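Local coordinates for protein ribonucleoside-diphosphate reductase (Pseudomonas aeruginosa, PDB 5IM3) that probably catalyses the reduction of ribonucleoside diphosphates to deoxyribonucleotides for DNA synthesis, and binds dATP in an N-terminal ATP cone, at residues R77-F86 with I101-A112. Numbering follows the deposited sequence.
Sequences RLTEQVTATF and IQDQVELALMRA. With DTP (2'-deoxyadenosine 5'-triphosphate), chain C; DTP (2'-deoxyadenosine 5'-triphosphate), chain D.
Leu78 and Val82 rest against Ala108, where two helices of the ATP cone meet at 131° between their directions and a methyl group lets the backbones draw near. Leu78 can be followed outward. Its bond from CA to CB aims at helix 98-111, chi1 (-59°) sets CG anti to the carbonyl carbon, and from there the methyls part, set by chi2: CD1 meets CD2 of Leu109 at 3.5 Å, the two side chains crossing almost perpendicularly, while CD2 lies 3.5 Å from the backbone O of Ala108 and also touches CB of Ala112. One turn on, CG2 of Val82 packs 3.8 Å from CB of Ala108. NE2 of Gln81 reaches that same CB from the flank. No hydrogen bond crosses between 77-86 and 101-112; side-chain packing carries this contact.

Farther along, the ring of Phe86 brings CZ to 3.7 Å from CG1 of Ile101, and CG of Gln104 approaches obliquely. Beyond CG1, Ile101 ends in CD1 beside the adenine of the chain C dATP, which ties this apolar layer to the nucleotide. Its neighbour Gln102 faces the ligands, and NE2 donates a nearly straight hydrogen bond (2.6 Å, 173°) to O3' of the chain D dATP. The OH of Tyr121, on helix 115-138, is hydrogen-bonded to OE1 of Gln102. Such helix packing behind a nucleotide pocket belongs to the ATP cone, the allosteric activity domain of many ribonucleotide reductases, which here holds two dATP molecules.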
# COMPACT_ATOMS: atom_id res chain seq x y z
N ARG A 77 -56.56 0.42 -0.73
CA ARG A 77 -55.14 0.15 -0.88
C ARG A 77 -54.42 0.26 0.46
O ARG A 77 -53.61 -0.61 0.80
CB ARG A 77 -54.53 1.11 -1.90
CG ARG A 77 -53.04 0.87 -2.16
CD ARG A 77 -52.48 1.88 -3.15
NE ARG A 77 -52.62 3.26 -2.68
CZ ARG A 77 -51.82 3.82 -1.78
NH1 ARG A 77 -50.82 3.14 -1.24
NH2 ARG A 77 -52.03 5.08 -1.41
N LEU A 78 -54.73 1.30 1.23
CA LEU A 78 -54.14 1.44 2.55
C LEU A 78 -54.60 0.33 3.48
O LEU A 78 -53.80 -0.22 4.25
CB LEU A 78 -54.49 2.81 3.14
CG LEU A 78 -54.04 4.04 2.34
CD1 LEU A 78 -54.61 5.30 2.97
CD2 LEU A 78 -52.52 4.11 2.28
N THR A 79 -55.89 -0.02 3.42
CA THR A 79 -56.40 -1.10 4.25
C THR A 79 -55.73 -2.43 3.92
O THR A 79 -55.51 -3.25 4.81
CB THR A 79 -57.92 -1.22 4.08
OG1 THR A 79 -58.54 0.01 4.47
CG2 THR A 79 -58.48 -2.36 4.94
N GLU A 80 -55.40 -2.65 2.64
CA GLU A 80 -54.80 -3.91 2.24
C GLU A 80 -53.40 -4.07 2.81
O GLU A 80 -53.06 -5.11 3.38
CB GLU A 80 -54.79 -4.02 0.71
CG GLU A 80 -53.93 -5.15 0.16
CD GLU A 80 -54.33 -6.51 0.69
OE1 GLU A 80 -55.46 -6.64 1.22
OE2 GLU A 80 -53.52 -7.45 0.59
N GLN A 81 -52.56 -3.04 2.66
CA GLN A 81 -51.19 -3.14 3.15
C GLN A 81 -51.13 -3.13 4.67
O GLN A 81 -50.12 -3.55 5.24
CB GLN A 81 -50.33 -2.01 2.57
CG GLN A 81 -50.81 -0.61 2.88
CD GLN A 81 -50.07 0.44 2.06
OE1 GLN A 81 -49.71 0.20 0.91
NE2 GLN A 81 -49.85 1.61 2.65
N VAL A 82 -52.19 -2.68 5.34
CA VAL A 82 -52.27 -2.84 6.79
C VAL A 82 -52.61 -4.28 7.14
O VAL A 82 -51.89 -4.94 7.90
CB VAL A 82 -53.30 -1.86 7.39
CG1 VAL A 82 -53.65 -2.24 8.83
CG2 VAL A 82 -52.77 -0.44 7.33
N THR A 83 -53.72 -4.79 6.59
CA THR A 83 -54.09 -6.18 6.84
C THR A 83 -52.98 -7.13 6.42
O THR A 83 -52.77 -8.17 7.06
CB THR A 83 -55.39 -6.52 6.10
OG1 THR A 83 -56.44 -5.67 6.57
CG2 THR A 83 -55.78 -7.97 6.31
N ALA A 84 -52.25 -6.80 5.36
CA ALA A 84 -51.14 -7.64 4.92
C ALA A 84 -50.02 -7.65 5.95
O ALA A 84 -49.40 -8.69 6.19
CB ALA A 84 -50.62 -7.17 3.57
N THR A 85 -49.75 -6.50 6.58
CA THR A 85 -48.68 -6.43 7.57
C THR A 85 -48.92 -7.40 8.72
O THR A 85 -48.00 -8.09 9.17
CB THR A 85 -48.54 -5.00 8.09
OG1 THR A 85 -48.41 -4.09 6.99
CG2 THR A 85 -47.32 -4.87 9.00
N PHE A 86 -50.16 -7.46 9.22
CA PHE A 86 -50.48 -8.39 10.30
C PHE A 86 -50.37 -9.84 9.84
O PHE A 86 -49.99 -10.71 10.64
CB PHE A 86 -51.88 -8.10 10.84
CG PHE A 86 -52.00 -6.79 11.57
CD1 PHE A 86 -51.05 -6.42 12.51
CD2 PHE A 86 -53.06 -5.93 11.31
CE1 PHE A 86 -51.16 -5.21 13.18
CE2 PHE A 86 -53.16 -4.72 11.98
CZ PHE A 86 -52.21 -4.36 12.91
N ILE A 101 -53.35 -1.53 15.78
CA ILE A 101 -53.93 -1.30 14.45
C ILE A 101 -53.95 0.19 14.13
O ILE A 101 -53.62 0.60 13.01
CB ILE A 101 -55.33 -1.92 14.39
CG1 ILE A 101 -55.27 -3.40 14.80
CG2 ILE A 101 -55.92 -1.75 12.98
CD1 ILE A 101 -56.59 -4.05 14.92
N GLN A 102 -54.37 1.01 15.10
CA GLN A 102 -54.38 2.46 14.89
C GLN A 102 -53.00 2.96 14.47
O GLN A 102 -52.89 3.82 13.59
CB GLN A 102 -54.83 3.16 16.17
CG GLN A 102 -56.30 2.98 16.52
CD GLN A 102 -57.21 3.90 15.73
OE1 GLN A 102 -57.27 3.83 14.50
NE2 GLN A 102 -57.93 4.77 16.43
N ASP A 103 -51.94 2.42 15.08
CA ASP A 103 -50.59 2.84 14.73
C ASP A 103 -50.25 2.46 13.29
O ASP A 103 -49.64 3.24 12.56
CB ASP A 103 -49.58 2.23 15.70
CG ASP A 103 -49.52 2.96 17.02
OD1 ASP A 103 -50.41 3.80 17.28
OD2 ASP A 103 -48.58 2.71 17.81
N GLN A 104 -50.64 1.25 12.86
CA GLN A 104 -50.35 0.83 11.50
C GLN A 104 -51.20 1.58 10.48
O GLN A 104 -50.77 1.78 9.34
CB GLN A 104 -50.55 -0.68 11.36
CG GLN A 104 -49.49 -1.51 12.06
CD GLN A 104 -48.11 -1.33 11.45
OE1 GLN A 104 -47.96 -1.18 10.24
NE2 GLN A 104 -47.08 -1.34 12.30
N VAL A 105 -52.40 2.01 10.87
CA VAL A 105 -53.21 2.84 9.99
C VAL A 105 -52.53 4.19 9.76
O VAL A 105 -52.42 4.65 8.62
CB VAL A 105 -54.63 3.02 10.57
CG1 VAL A 105 -55.37 4.15 9.85
CG2 VAL A 105 -55.41 1.72 10.45
N GLU A 106 -52.07 4.83 10.84
CA GLU A 106 -51.33 6.07 10.69
C GLU A 106 -50.09 5.87 9.82
O GLU A 106 -49.76 6.72 8.99
CB GLU A 106 -50.92 6.62 12.06
CG GLU A 106 -52.08 7.13 12.91
CD GLU A 106 -51.62 7.66 14.27
OE1 GLU A 106 -50.41 7.58 14.57
OE2 GLU A 106 -52.48 8.16 15.03
N LEU A 107 -49.40 4.74 10.00
CA LEU A 107 -48.20 4.48 9.22
C LEU A 107 -48.52 4.44 7.73
O LEU A 107 -47.81 5.05 6.92
CB LEU A 107 -47.57 3.16 9.67
CG LEU A 107 -46.31 2.71 8.92
CD1 LEU A 107 -45.20 3.75 9.05
CD2 LEU A 107 -45.83 1.36 9.42
N ALA A 108 -49.58 3.73 7.35
CA ALA A 108 -49.93 3.62 5.94
C ALA A 108 -50.29 4.97 5.34
O ALA A 108 -49.84 5.33 4.25
CB ALA A 108 -51.09 2.63 5.76
N LEU A 109 -51.12 5.75 6.05
CA LEU A 109 -51.44 7.10 5.59
C LEU A 109 -50.19 7.94 5.44
O LEU A 109 -50.04 8.69 4.46
CB LEU A 109 -52.41 7.77 6.57
CG LEU A 109 -53.88 7.35 6.48
CD1 LEU A 109 -54.63 7.74 7.75
CD2 LEU A 109 -54.54 7.99 5.26
N MET A 110 -49.25 7.83 6.39
CA MET A 110 -48.07 8.68 6.39
C MET A 110 -47.11 8.30 5.27
O MET A 110 -46.58 9.18 4.58
CB MET A 110 -47.37 8.60 7.74
CG MET A 110 -48.13 9.29 8.86
SD MET A 110 -47.28 9.10 10.43
CE MET A 110 -48.41 9.94 11.54
N ARG A 111 -46.85 7.00 5.07
CA ARG A 111 -45.93 6.60 4.02
C ARG A 111 -46.47 6.94 2.64
O ARG A 111 -45.68 7.08 1.70
CB ARG A 111 -45.63 5.10 4.10
CG ARG A 111 -44.86 4.69 5.35
CD ARG A 111 -44.28 3.29 5.21
NE ARG A 111 -42.96 3.30 4.57
CZ ARG A 111 -41.80 3.18 5.21
NH1 ARG A 111 -41.76 3.03 6.53
NH2 ARG A 111 -40.66 3.21 4.53
N ALA A 112 -47.79 7.06 2.49
CA ALA A 112 -48.41 7.49 1.25
C ALA A 112 -48.37 9.00 1.05
O ALA A 112 -48.94 9.49 0.07
CB ALA A 112 -49.86 7.01 1.20
PG DTP C . -65.99 1.98 18.96
O1G DTP C . -67.11 1.54 18.10
O2G DTP C . -65.21 3.17 18.37
O3G DTP C . -66.44 2.37 20.36
PB DTP C . -63.41 0.90 18.54
O1B DTP C . -62.74 2.17 18.89
O2B DTP C . -62.59 -0.30 18.96
O3B DTP C . -64.88 0.85 19.14
PA DTP C . -63.73 2.20 16.05
O1A DTP C . -64.52 1.95 14.83
O2A DTP C . -64.17 3.43 16.85
O3A DTP C . -63.71 0.91 16.98
O5' DTP C . -62.22 2.32 15.76
C5' DTP C . -61.66 1.24 15.01
C4' DTP C . -60.16 1.26 15.04
O4' DTP C . -59.68 -0.03 15.47
C3' DTP C . -59.54 1.45 13.66
O3' DTP C . -58.21 1.98 13.75
C2' DTP C . -59.53 0.04 13.10
C1' DTP C . -59.46 -0.86 14.34
N9 DTP C . -60.45 -1.94 14.35
C8 DTP C . -61.75 -1.91 14.77
N7 DTP C . -62.41 -3.02 14.56
C5 DTP C . -61.47 -3.85 13.97
C6 DTP C . -61.54 -5.18 13.50
N6 DTP C . -62.67 -5.89 13.46
N1 DTP C . -60.41 -5.72 13.00
C2 DTP C . -59.30 -4.98 12.96
N3 DTP C . -59.13 -3.71 13.34
C4 DTP C . -60.25 -3.20 13.84
PG DTP D . -63.50 6.20 20.63
O1G DTP D . -64.10 5.10 19.91
O2G DTP D . -64.36 7.42 20.69
O3G DTP D . -63.05 5.84 22.01
PB DTP D . -61.59 6.30 18.44
O1B DTP D . -61.71 4.86 18.16
O2B DTP D . -60.14 6.73 18.32
O3B DTP D . -62.16 6.64 19.88
PA DTP D . -63.85 6.72 16.70
O1A DTP D . -64.73 7.89 16.55
O2A DTP D . -64.55 5.58 17.46
O3A DTP D . -62.52 7.13 17.46
O5' DTP D . -63.29 6.13 15.36
C5' DTP D . -62.87 7.02 14.31
C4' DTP D . -61.45 6.76 13.88
O4' DTP D . -61.29 7.19 12.51
C3' DTP D . -60.38 7.51 14.70
O3' DTP D . -59.43 6.59 15.24
C2' DTP D . -59.70 8.43 13.69
C1' DTP D . -60.61 8.42 12.48
N9 DTP D . -61.60 9.51 12.43
C8 DTP D . -62.94 9.46 12.67
N7 DTP D . -63.54 10.62 12.60
C5 DTP D . -62.51 11.50 12.30
C6 DTP D . -62.48 12.89 12.09
N6 DTP D . -63.54 13.69 12.24
N1 DTP D . -61.30 13.45 11.78
C2 DTP D . -60.22 12.67 11.68
N3 DTP D . -60.12 11.36 11.87
C4 DTP D . -61.31 10.82 12.18